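Local coordinates for protein 4-alpha-glucanotransferase (PDB 5B68) that is an amylomaltase, also called disproportionating enzyme, a 4-alpha-glucanotransferase that joins an N-terminal beta-sandwich domain to a TIM-barrel-type domain, at residues Ala628-Pro642 / Glu694-Asp706. Numbering follows the deposited sequence.
Sequences AELLEGLHTFVAKTP and ELYHRVAKASKRD
Arg698 holds the carboxylate of Glu632 through NE and NH1 across a near-parallel helix pair on the outside of the TIM-barrel-type domain, where helices 628-639 and 694-702 run in the same sense, their axes 26° apart and 8.5 Å at closest approach. The bridge is bidentate: NE of Arg698 lies 2.9 Å from OE2 of Glu632 in an almost straight bond (173°), while NH1 reaches OE1. Both oxygens sit near the guanidinium plane but are approached from above the carboxylate, the two planes being steeply inclined to each other. A bend at chi3 (75°) turns the guanidinium so that one face receives Ala628 CB, 3.4 Å from Arg698 CZ. A water clamps the same carboxylate to the second backbone, donating to Glu632 OE2 and Arg698 O.

Inward, Leu631 meets Leu695 and Val699, and Val699 CG1 stands 3.8 Å from the centroid of the His635 ring in a CH-pi contact over its face. Farther along the backbones close in, the CA atoms of Thr636 and Ala702 being 5.0 Å apart; the methyl of Ala702 lies against Glu632 O, and Ala639 CB against Ser703 O. Strand 645-649 lies beneath, Val648 touching both His635 and Ser703.

Beyond the helices, Arg705 NH2 binds the carbonyls of Ser643 and Arg177, which positions the guanidinium beside the end of helix 628-639. There Arg705 NE donates over 2.8 Å to Ala639 O, in the carbonyl plane and on a lone pair.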
# COMPACT_ATOMS: atom_id res chain seq x y z
N ALA A 628 6.47 -7.73 31.47
CA ALA A 628 6.34 -9.01 30.79
C ALA A 628 4.98 -9.64 31.03
O ALA A 628 4.42 -10.24 30.15
CB ALA A 628 7.45 -9.96 31.18
N GLU A 629 4.46 -9.53 32.25
CA GLU A 629 3.15 -10.08 32.53
C GLU A 629 2.03 -9.40 31.73
O GLU A 629 1.12 -10.03 31.27
CB GLU A 629 2.86 -10.04 34.03
CG GLU A 629 4.00 -10.63 34.86
CD GLU A 629 3.74 -10.56 36.35
OE1 GLU A 629 3.59 -9.47 36.90
OE2 GLU A 629 3.69 -11.62 36.98
N LEU A 630 2.13 -8.09 31.59
CA LEU A 630 1.12 -7.33 30.85
C LEU A 630 1.23 -7.65 29.36
O LEU A 630 0.22 -7.89 28.73
CB LEU A 630 1.29 -5.85 31.12
CG LEU A 630 0.93 -5.46 32.56
CD1 LEU A 630 1.51 -4.11 32.88
CD2 LEU A 630 -0.54 -5.47 32.77
N LEU A 631 2.45 -7.68 28.84
CA LEU A 631 2.65 -8.14 27.46
C LEU A 631 2.10 -9.51 27.21
O LEU A 631 1.42 -9.78 26.25
CB LEU A 631 4.12 -8.12 27.13
CG LEU A 631 4.72 -6.76 26.96
CD1 LEU A 631 6.20 -6.87 26.95
CD2 LEU A 631 4.19 -6.06 25.69
N GLU A 632 2.38 -10.45 28.11
CA GLU A 632 1.84 -11.78 27.97
C GLU A 632 0.31 -11.74 27.94
O GLU A 632 -0.32 -12.43 27.14
CB GLU A 632 2.33 -12.67 29.14
CG GLU A 632 3.71 -13.21 28.98
CD GLU A 632 4.26 -13.86 30.28
OE1 GLU A 632 3.91 -13.44 31.40
OE2 GLU A 632 5.10 -14.75 30.12
N GLY A 633 -0.29 -10.99 28.86
CA GLY A 633 -1.75 -10.97 28.97
C GLY A 633 -2.44 -10.37 27.73
O GLY A 633 -3.40 -10.90 27.22
N LEU A 634 -1.89 -9.29 27.23
CA LEU A 634 -2.47 -8.64 26.01
C LEU A 634 -2.31 -9.54 24.80
O LEU A 634 -3.18 -9.57 23.91
CB LEU A 634 -1.84 -7.27 25.77
CG LEU A 634 -2.11 -6.22 26.90
CD1 LEU A 634 -1.29 -4.98 26.63
CD2 LEU A 634 -3.57 -5.97 27.09
N HIS A 635 -1.19 -10.25 24.72
CA HIS A 635 -0.97 -11.10 23.58
C HIS A 635 -1.82 -12.35 23.61
O HIS A 635 -2.35 -12.80 22.60
CB HIS A 635 0.52 -11.41 23.43
CG HIS A 635 1.30 -10.24 22.93
ND1 HIS A 635 1.53 -10.03 21.58
CD2 HIS A 635 1.78 -9.15 23.56
CE1 HIS A 635 2.19 -8.90 21.41
NE2 HIS A 635 2.37 -8.35 22.60
N THR A 636 -1.99 -12.92 24.80
CA THR A 636 -2.91 -14.02 24.98
C THR A 636 -4.36 -13.65 24.61
O THR A 636 -5.12 -14.48 23.96
CB THR A 636 -2.85 -14.55 26.46
OG1 THR A 636 -1.53 -15.09 26.70
CG2 THR A 636 -3.81 -15.63 26.63
N PHE A 637 -4.77 -12.49 25.08
CA PHE A 637 -6.12 -11.95 24.82
C PHE A 637 -6.37 -11.88 23.28
O PHE A 637 -7.32 -12.42 22.80
CB PHE A 637 -6.24 -10.58 25.43
CG PHE A 637 -7.54 -9.90 25.16
CD1 PHE A 637 -8.70 -10.32 25.77
CD2 PHE A 637 -7.63 -8.83 24.26
CE1 PHE A 637 -9.93 -9.73 25.52
CE2 PHE A 637 -8.87 -8.24 24.01
CZ PHE A 637 -10.02 -8.66 24.65
N VAL A 638 -5.40 -11.34 22.57
CA VAL A 638 -5.47 -11.24 21.08
C VAL A 638 -5.43 -12.62 20.43
O VAL A 638 -6.25 -12.91 19.56
CB VAL A 638 -4.36 -10.33 20.59
CG1 VAL A 638 -4.03 -10.56 19.12
CG2 VAL A 638 -4.74 -8.89 20.86
N ALA A 639 -4.54 -13.49 20.93
CA ALA A 639 -4.35 -14.82 20.32
C ALA A 639 -5.64 -15.66 20.36
O ALA A 639 -5.89 -16.48 19.46
CB ALA A 639 -3.19 -15.60 21.01
N LYS A 640 -6.45 -15.47 21.42
CA LYS A 640 -7.67 -16.28 21.60
C LYS A 640 -8.92 -15.59 21.13
O LYS A 640 -10.04 -16.11 21.34
CB LYS A 640 -7.80 -16.79 23.05
CG LYS A 640 -6.67 -17.71 23.56
CD LYS A 640 -6.25 -18.81 22.58
CE LYS A 640 -5.37 -19.86 23.23
NZ LYS A 640 -4.21 -20.17 22.35
N THR A 641 -8.77 -14.49 20.36
CA THR A 641 -9.91 -13.94 19.62
C THR A 641 -10.26 -14.86 18.45
O THR A 641 -9.46 -15.66 18.04
CB THR A 641 -9.63 -12.55 19.03
OG1 THR A 641 -8.55 -12.62 18.06
CG2 THR A 641 -9.34 -11.55 20.08
N PRO A 642 -11.47 -14.72 17.88
CA PRO A 642 -11.74 -15.52 16.69
C PRO A 642 -11.13 -14.97 15.39
O PRO A 642 -11.42 -15.52 14.34
CB PRO A 642 -13.27 -15.43 16.52
CG PRO A 642 -13.69 -14.31 17.37
CD PRO A 642 -12.67 -14.03 18.40
N GLU A 694 14.72 -13.90 27.07
CA GLU A 694 13.56 -14.54 27.64
C GLU A 694 12.24 -13.83 27.28
O GLU A 694 11.21 -14.53 27.08
CB GLU A 694 13.70 -14.66 29.19
CG GLU A 694 12.63 -15.52 29.88
CD GLU A 694 12.71 -15.50 31.44
OE1 GLU A 694 12.94 -14.41 32.06
OE2 GLU A 694 12.51 -16.59 32.06
N LEU A 695 12.26 -12.48 27.18
CA LEU A 695 11.04 -11.70 26.79
C LEU A 695 10.48 -12.17 25.42
O LEU A 695 9.29 -12.43 25.32
CB LEU A 695 11.27 -10.18 26.82
CG LEU A 695 10.04 -9.33 26.44
CD1 LEU A 695 8.87 -9.70 27.38
CD2 LEU A 695 10.28 -7.82 26.51
N TYR A 696 11.34 -12.36 24.44
CA TYR A 696 10.92 -12.90 23.13
C TYR A 696 10.10 -14.19 23.25
O TYR A 696 9.03 -14.31 22.68
CB TYR A 696 12.16 -13.14 22.23
CG TYR A 696 11.83 -13.83 20.97
CD1 TYR A 696 11.76 -15.19 20.93
CD2 TYR A 696 11.47 -13.14 19.83
CE1 TYR A 696 11.43 -15.87 19.81
CE2 TYR A 696 11.11 -13.81 18.70
CZ TYR A 696 11.07 -15.17 18.69
OH TYR A 696 10.70 -15.88 17.57
N HIS A 697 10.63 -15.15 24.02
CA HIS A 697 10.02 -16.45 24.20
C HIS A 697 8.74 -16.30 24.98
O HIS A 697 7.76 -17.00 24.67
CB HIS A 697 10.97 -17.41 24.92
CG HIS A 697 12.11 -17.83 24.06
ND1 HIS A 697 11.93 -18.63 22.97
CD2 HIS A 697 13.41 -17.43 24.03
CE1 HIS A 697 13.08 -18.79 22.34
NE2 HIS A 697 13.99 -18.08 22.97
N ARG A 698 8.72 -15.43 25.99
CA ARG A 698 7.43 -15.22 26.74
C ARG A 698 6.27 -14.69 25.80
O ARG A 698 5.09 -15.15 25.81
CB ARG A 698 7.67 -14.29 27.90
CG ARG A 698 8.56 -14.90 28.99
CD ARG A 698 8.86 -13.92 30.12
NE ARG A 698 7.71 -13.79 30.97
CZ ARG A 698 7.66 -13.23 32.18
NH1 ARG A 698 6.48 -13.16 32.79
NH2 ARG A 698 8.74 -12.80 32.81
N VAL A 699 6.62 -13.71 24.97
CA VAL A 699 5.60 -13.11 24.12
C VAL A 699 5.25 -14.08 23.03
O VAL A 699 4.05 -14.18 22.70
CB VAL A 699 6.06 -11.74 23.57
CG1 VAL A 699 5.12 -11.18 22.50
CG2 VAL A 699 6.32 -10.79 24.76
N ALA A 700 6.25 -14.78 22.48
CA ALA A 700 5.95 -15.81 21.45
C ALA A 700 5.02 -16.91 21.97
O ALA A 700 4.04 -17.26 21.32
CB ALA A 700 7.18 -16.41 20.86
N LYS A 701 5.28 -17.40 23.17
CA LYS A 701 4.41 -18.43 23.75
C LYS A 701 3.01 -17.92 24.03
O LYS A 701 2.04 -18.65 23.78
CB LYS A 701 4.99 -18.99 25.08
CG LYS A 701 6.14 -19.93 24.84
CD LYS A 701 6.49 -20.76 26.08
CE LYS A 701 7.82 -21.51 25.88
NZ LYS A 701 9.01 -20.60 25.86
N ALA A 702 2.91 -16.71 24.56
CA ALA A 702 1.63 -16.04 24.83
C ALA A 702 0.83 -15.79 23.58
O ALA A 702 -0.42 -15.73 23.62
CB ALA A 702 1.86 -14.74 25.63
N SER A 703 1.50 -15.72 22.43
CA SER A 703 0.79 -15.45 21.15
C SER A 703 0.37 -16.69 20.40
O SER A 703 -0.25 -16.57 19.35
CB SER A 703 1.68 -14.56 20.26
OG SER A 703 2.01 -13.36 21.00
N LYS A 704 0.70 -17.87 20.92
CA LYS A 704 0.48 -19.07 20.15
C LYS A 704 -0.99 -19.32 20.01
O LYS A 704 -1.74 -19.08 20.92
CB LYS A 704 1.27 -20.26 20.73
CG LYS A 704 2.68 -20.28 20.20
CD LYS A 704 3.36 -21.61 20.44
CE LYS A 704 4.77 -21.60 19.90
NZ LYS A 704 5.62 -22.56 20.68
N ARG A 705 -1.44 -19.80 18.86
CA ARG A 705 -2.88 -19.94 18.68
C ARG A 705 -3.46 -21.34 18.85
O ARG A 705 -4.67 -21.46 19.11
CB ARG A 705 -3.30 -19.33 17.37
CG ARG A 705 -2.75 -17.91 17.37
CD ARG A 705 -3.51 -17.09 16.38
NE ARG A 705 -4.82 -16.66 16.83
CZ ARG A 705 -5.78 -16.18 16.04
NH1 ARG A 705 -6.99 -15.83 16.52
NH2 ARG A 705 -5.56 -16.04 14.73
N ASP A 706 -2.61 -22.36 18.78
CA ASP A 706 -3.11 -23.76 18.90
C ASP A 706 -2.49 -24.43 20.13
O ASP A 706 -2.63 -25.63 20.29
CB ASP A 706 -2.86 -24.56 17.60
CG ASP A 706 -1.38 -24.77 17.29
OD1 ASP A 706 -0.51 -24.53 18.17
OD2 ASP A 706 -1.08 -25.19 16.16
O HOH W 1 4.70 -16.60 28.22